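Local structure of Phthiocerol/phenolphthiocerol synthesis polyketide synthase type I PpsC (Mycobacterium tuberculosis, 5NJI) at residues Gln91-Ser96 and Val144-Pro149; Val270-Asp275 and Pro306-Asp311. The protein probably dehydrates beta-hydroxyacyl intermediates through its dehydratase domain during phthiocerol and phenolphthiocerol assembly by a type I polyketide synthase. The protein carries 1 engineered substitution. All coordinates share one frame; numbering follows the deposited sequence.

In the fold
Contacts 1 and 2 pair two sets of antiparallel strands in the double hot-dog fold expected of a polyketide synthase dehydratase; the centres of the two contacts are about 10 Å apart. Strands 93-100 and 262-272, one from each contact, are themselves neighbours, so the order 136-146, 93-100, 262-272, 306-317 runs unbroken through both. The probable bond from V270 N to I95 O (2.9 Å) marks this seam. The centre of contact 1 is about 15 Å, that of contact 2 about 11 Å, from the centre of the chain, on the same side of it. The V310 side chain is about 11 Å from the bound dodecenoyl-CoA, so contact 2 stands back from the ligand.

Contact 1: residues Gln91-Ser96 and Val144-Pro149; sequences QPWMIS and VARAEP
At the end of strand 136-146, where it pairs with the start of strand 93-100, M94 and A145 form an antiparallel hydrogen-bonded pair. M94 N gives a nearly straight bond to A145 O at 2.9 Å, and A145 N returns one to M94 O at 3.1 Å. Past this rung A147 N reaches P92 O at 2.9 Å, tilted 35° from the carbonyl plane. A water donates to that same oxygen and accepts from R146 NE, so P92 O receives two donors, while the far end of R146 forms a salt bridge with E120. The strands belong to a dehydratase hot-dog fold, whose curved sheet wraps a central helix; W93 packs on L78 and A81 of helix 70-84 and its NE1 bonds T82. W93 CB meets V144 CG1 at 3.7 Å, A145 O lies at the indole edge in plane, and R146 CD comes within 3.7 Å of W93 CZ3. The indole and guanidinium planes stand 83° apart. On the other face, M94 CG, set between backbone N and carbonyl carbon (chi1 71°), lies 3.8 Å from A145 O and R146 O; the chi3 bend carries M94 SD across to E148 OE1 in van der Waals contact at 3.8 Å.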
loop_
_atom_site.group_PDB
_atom_site.type_symbol
_atom_site.label_atom_id
_atom_site.label_comp_id
_atom_site.label_asym_id
_atom_site.label_seq_id
_atom_site.Cartn_x
_atom_site.Cartn_y
_atom_site.Cartn_z
ATOM N N GLN A 91 -0.000 -16.515 -4.333
ATOM C CA GLN A 91 0.686 -15.445 -3.610
ATOM C C GLN A 91 2.044 -15.997 -3.180
ATOM O O GLN A 91 2.262 -16.355 -2.013
ATOM C CB GLN A 91 -0.152 -14.951 -2.428
ATOM C CG GLN A 91 -1.438 -14.246 -2.842
ATOM C CD GLN A 91 -1.181 -12.950 -3.624
ATOM O OE1 GLN A 91 -0.081 -12.386 -3.583
ATOM N NE2 GLN A 91 -2.199 -12.477 -4.334
ATOM N N PRO A 92 3.003 -16.046 -4.109
ATOM C CA PRO A 92 4.303 -16.665 -3.810
ATOM C C PRO A 92 5.211 -15.852 -2.920
ATOM O O PRO A 92 6.210 -16.406 -2.440
ATOM C CB PRO A 92 4.948 -16.816 -5.194
ATOM C CG PRO A 92 3.908 -16.543 -6.174
ATOM C CD PRO A 92 2.878 -15.690 -5.530
ATOM N N TRP A 93 4.919 -14.562 -2.698
ATOM C CA TRP A 93 5.895 -13.612 -2.187
ATOM C C TRP A 93 5.380 -12.912 -0.942
ATOM O O TRP A 93 4.177 -12.780 -0.727
ATOM C CB TRP A 93 6.223 -12.510 -3.212
ATOM C CG TRP A 93 6.413 -13.018 -4.587
ATOM C CD1 TRP A 93 5.565 -12.881 -5.633
ATOM C CD2 TRP A 93 7.525 -13.767 -5.061
ATOM N NE1 TRP A 93 6.080 -13.504 -6.740
ATOM C CE2 TRP A 93 7.285 -14.057 -6.413
ATOM C CE3 TRP A 93 8.702 -14.223 -4.470
ATOM C CZ2 TRP A 93 8.178 -14.788 -7.181
ATOM C CZ3 TRP A 93 9.586 -14.949 -5.226
ATOM C CH2 TRP A 93 9.324 -15.224 -6.567
ATOM N N MET A 94 6.329 -12.422 -0.161
ATOM C CA MET A 94 6.094 -11.427 0.870
ATOM C C MET A 94 7.057 -10.272 0.634
ATOM O O MET A 94 8.060 -10.412 -0.063
ATOM C CB MET A 94 6.290 -12.014 2.277
ATOM C CG MET A 94 7.757 -12.323 2.628
ATOM S SD MET A 94 7.851 -13.082 4.271
ATOM C CE MET A 94 8.025 -11.610 5.279
ATOM N N ILE A 95 6.747 -9.116 1.198
ATOM C CA ILE A 95 7.680 -8.003 1.200
ATOM C C ILE A 95 8.354 -7.958 2.558
ATOM O O ILE A 95 7.718 -7.641 3.569
ATOM C CB ILE A 95 6.995 -6.673 0.887
ATOM C CG1 ILE A 95 6.292 -6.777 -0.467
ATOM C CG2 ILE A 95 8.045 -5.567 0.871
ATOM C CD1 ILE A 95 5.421 -5.577 -0.815
ATOM N N SER A 96 9.652 -8.252 2.579
ATOM C CA SER A 96 10.400 -8.171 3.829
ATOM C C SER A 96 10.548 -6.734 4.293
ATOM O O SER A 96 10.369 -6.432 5.483
ATOM C CB SER A 96 11.786 -8.805 3.662
ATOM O OG SER A 96 11.676 -10.149 3.262
ATOM N N VAL A 144 12.044 -8.428 -1.586
ATOM C CA VAL A 144 10.964 -9.387 -1.760
ATOM C C VAL A 144 11.520 -10.787 -1.547
ATOM O O VAL A 144 12.619 -11.109 -2.009
ATOM C CB VAL A 144 10.323 -9.261 -3.155
ATOM C CG1 VAL A 144 9.230 -10.285 -3.366
ATOM C CG2 VAL A 144 9.787 -7.844 -3.372
ATOM N N ALA A 145 10.755 -11.624 -0.851
ATOM C CA ALA A 145 11.213 -12.961 -0.515
ATOM C C ALA A 145 10.052 -13.934 -0.670
ATOM O O ALA A 145 8.888 -13.544 -0.749
ATOM C CB ALA A 145 11.791 -13.010 0.907
ATOM N N ARG A 146 10.374 -15.220 -0.721
ATOM C CA ARG A 146 9.324 -16.225 -0.745
ATOM C C ARG A 146 8.432 -16.108 0.488
ATOM O O ARG A 146 8.902 -15.846 1.596
ATOM C CB ARG A 146 9.933 -17.631 -0.825
ATOM C CG ARG A 146 10.526 -17.986 -2.190
ATOM C CD ARG A 146 9.459 -18.086 -3.283
ATOM N NE ARG A 146 8.999 -19.455 -3.503
ATOM C CZ ARG A 146 9.461 -20.268 -4.451
ATOM N NH1 ARG A 146 10.408 -19.866 -5.289
ATOM N NH2 ARG A 146 8.972 -21.496 -4.563
ATOM N N ALA A 147 7.133 -16.276 0.267
ATOM C CA ALA A 147 6.132 -16.073 1.307
ATOM C C ALA A 147 6.302 -17.064 2.447
ATOM O O ALA A 147 6.562 -18.251 2.231
ATOM C CB ALA A 147 4.744 -16.236 0.715
ATOM N N GLU A 148 6.136 -16.570 3.642
ATOM C CA GLU A 148 5.938 -17.395 4.833
ATOM C C GLU A 148 4.455 -17.720 4.983
ATOM O O GLU A 148 3.623 -16.799 4.978
ATOM C CB GLU A 148 6.431 -16.667 6.069
ATOM C CG GLU A 148 7.933 -16.436 6.112
ATOM C CD GLU A 148 8.362 -15.525 7.255
ATOM O OE1 GLU A 148 7.554 -14.671 7.683
ATOM O OE2 GLU A 148 9.512 -15.663 7.725
ATOM N N PRO A 149 4.083 -18.991 5.119
ATOM C CA PRO A 149 2.666 -19.332 5.275
ATOM C C PRO A 149 2.065 -18.736 6.538
ATOM O O PRO A 149 2.754 -18.419 7.509
ATOM C CB PRO A 149 2.673 -20.863 5.338
ATOM C CG PRO A 149 3.905 -21.257 4.625
ATOM C CD PRO A 149 4.915 -20.193 4.930
HETATM O O HOH W 1 6.661 -19.157 -2.430
#

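Contact 2: residues Val270-Asp275 and Pro306-Asp311; sequences VHVYGD and PLLVVD
H271 and V309 form the antiparallel hydrogen-bonded pair where strands 262-272 and 306-317 of the dehydratase hot-dog fold meet, flanked by the non-hydrogen-bonded pairs V270-V310 and V272-L308; the other edge of strand 262-272 pairs with strand 93-100 through V270 and I95. Among the backbone bonds, H271 N gives to V309 O at 2.8 Å and V309 N gives to H271 O at 2.9 Å, both close to straight. Y273 N bonds L307 O at 2.8 Å within a classic beta bulge, where L307 and L308 both face L299.

The polar side-chain contact joins H271 to D311. With CG beside the backbone N (chi1 -50°), the imidazole turns its NE2 edge to the carboxylate, and H271 NE2 donates to D311 OD2 at 2.9 Å and 160°. The acceptor lies in the ring plane, yet the donor stands 45° out of the carboxylate plane.

Apolar contacts occupy both faces. On the V270 and V272 face, L308 CD1 comes within 4.0 Å of V270 CG1 and touches V272 CG2. On the H271 face, V309 CG2 meets the ring edge at Y273 CE2, 3.8 Å away in plane.

G274 N is buried without a polar partner. The bond from NE2 helps fix the rotation of the H271 ring, and the D311 carboxylate would probably stabilise positive charge on that imidazole.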
loop_
_atom_site.group_PDB
_atom_site.type_symbol
_atom_site.label_atom_id
_atom_site.label_comp_id
_atom_site.label_asym_id
_atom_site.label_seq_id
_atom_site.Cartn_x
_atom_site.Cartn_y
_atom_site.Cartn_z
ATOM N N VAL A 270 5.120 -7.412 4.804
ATOM C CA VAL A 270 3.839 -7.354 4.115
ATOM C C VAL A 270 3.531 -8.759 3.616
ATOM O O VAL A 270 4.222 -9.287 2.738
ATOM C CB VAL A 270 3.836 -6.341 2.965
ATOM C CG1 VAL A 270 2.476 -6.329 2.299
ATOM C CG2 VAL A 270 4.182 -4.969 3.468
ATOM N N HIS A 271 2.504 -9.375 4.202
ATOM C CA HIS A 271 2.087 -10.727 3.879
ATOM C C HIS A 271 0.752 -10.695 3.158
ATOM O O HIS A 271 -0.183 -10.027 3.614
ATOM C CB HIS A 271 1.967 -11.566 5.151
ATOM C CG HIS A 271 3.165 -11.483 6.030
ATOM N ND1 HIS A 271 4.273 -12.282 5.851
ATOM C CD2 HIS A 271 3.436 -10.694 7.093
ATOM C CE1 HIS A 271 5.176 -11.991 6.770
ATOM N NE2 HIS A 271 4.694 -11.026 7.534
ATOM N N VAL A 272 0.668 -11.414 2.039
ATOM C CA VAL A 272 -0.524 -11.463 1.209
ATOM C C VAL A 272 -0.908 -12.924 1.043
ATOM O O VAL A 272 -0.136 -13.719 0.495
ATOM C CB VAL A 272 -0.309 -10.802 -0.161
ATOM C CG1 VAL A 272 -1.636 -10.640 -0.851
ATOM C CG2 VAL A 272 0.400 -9.468 0.005
ATOM N N TYR A 273 -2.085 -13.279 1.532
ATOM C CA TYR A 273 -2.490 -14.674 1.551
ATOM C C TYR A 273 -3.582 -14.995 0.556
ATOM O O TYR A 273 -3.855 -16.180 0.325
ATOM C CB TYR A 273 -2.952 -15.067 2.963
ATOM C CG TYR A 273 -1.900 -14.836 4.021
ATOM C CD1 TYR A 273 -0.682 -15.506 3.989
ATOM C CD2 TYR A 273 -2.127 -13.955 5.076
ATOM C CE1 TYR A 273 0.282 -15.276 4.952
ATOM C CE2 TYR A 273 -1.174 -13.718 6.020
ATOM C CZ TYR A 273 0.013 -14.394 5.984
ATOM O OH TYR A 273 0.923 -14.123 6.982
ATOM N N GLY A 274 -4.232 -13.989 -0.005
ATOM C CA GLY A 274 -5.248 -14.187 -1.011
ATOM C C GLY A 274 -5.581 -12.873 -1.681
ATOM O O GLY A 274 -4.854 -11.891 -1.545
ATOM N N ASP A 275 -6.697 -12.872 -2.404
ATOM C CA ASP A 275 -7.165 -11.693 -3.125
ATOM C C ASP A 275 -7.729 -10.685 -2.129
ATOM O O ASP A 275 -8.822 -10.880 -1.582
ATOM C CB ASP A 275 -8.206 -12.107 -4.164
ATOM C CG ASP A 275 -8.791 -10.926 -4.923
ATOM O OD1 ASP A 275 -8.445 -9.762 -4.627
ATOM O OD2 ASP A 275 -9.609 -11.158 -5.838
ATOM N N PRO A 306 -7.452 -14.150 7.226
ATOM C CA PRO A 306 -6.531 -13.044 6.922
ATOM C C PRO A 306 -6.117 -13.070 5.463
ATOM O O PRO A 306 -5.706 -14.100 4.930
ATOM C CB PRO A 306 -5.344 -13.301 7.859
ATOM C CG PRO A 306 -5.878 -14.187 8.929
ATOM C CD PRO A 306 -6.928 -15.021 8.291
ATOM N N LEU A 307 -6.244 -11.918 4.818
ATOM C CA LEU A 307 -5.849 -11.752 3.435
ATOM C C LEU A 307 -4.584 -10.936 3.308
ATOM O O LEU A 307 -3.778 -11.184 2.413
ATOM C CB LEU A 307 -6.961 -11.045 2.649
ATOM C CG LEU A 307 -8.337 -11.703 2.679
ATOM C CD1 LEU A 307 -9.363 -10.794 2.010
ATOM C CD2 LEU A 307 -8.272 -13.044 1.979
ATOM N N LEU A 308 -4.446 -9.925 4.161
ATOM C CA LEU A 308 -3.301 -9.023 4.162
ATOM C C LEU A 308 -2.885 -8.814 5.606
ATOM O O LEU A 308 -3.722 -8.469 6.449
ATOM C CB LEU A 308 -3.648 -7.668 3.526
ATOM C CG LEU A 308 -2.557 -6.613 3.577
ATOM C CD1 LEU A 308 -1.451 -6.976 2.632
ATOM C CD2 LEU A 308 -3.135 -5.254 3.232
ATOM N N VAL A 309 -1.613 -9.016 5.913
ATOM C CA VAL A 309 -1.080 -8.670 7.224
ATOM C C VAL A 309 0.129 -7.789 6.983
ATOM O O VAL A 309 1.069 -8.218 6.309
ATOM C CB VAL A 309 -0.676 -9.908 8.042
ATOM C CG1 VAL A 309 0.005 -9.507 9.346
ATOM C CG2 VAL A 309 -1.886 -10.774 8.310
ATOM N N VAL A 310 0.109 -6.567 7.519
ATOM C CA VAL A 310 1.276 -5.688 7.501
ATOM C C VAL A 310 1.850 -5.645 8.910
ATOM O O VAL A 310 1.232 -5.076 9.821
ATOM C CB VAL A 310 0.919 -4.279 7.015
ATOM C CG1 VAL A 310 2.168 -3.415 6.954
ATOM C CG2 VAL A 310 0.249 -4.349 5.682
ATOM N N ASP A 311 3.049 -6.222 9.092
ATOM C CA ASP A 311 3.645 -6.317 10.426
ATOM C C ASP A 311 4.058 -4.950 10.963
ATOM O O ASP A 311 3.875 -4.663 12.154
ATOM C CB ASP A 311 4.872 -7.243 10.404
ATOM C CG ASP A 311 4.549 -8.716 10.134
ATOM O OD1 ASP A 311 3.397 -9.172 10.299
ATOM O OD2 ASP A 311 5.506 -9.444 9.778
#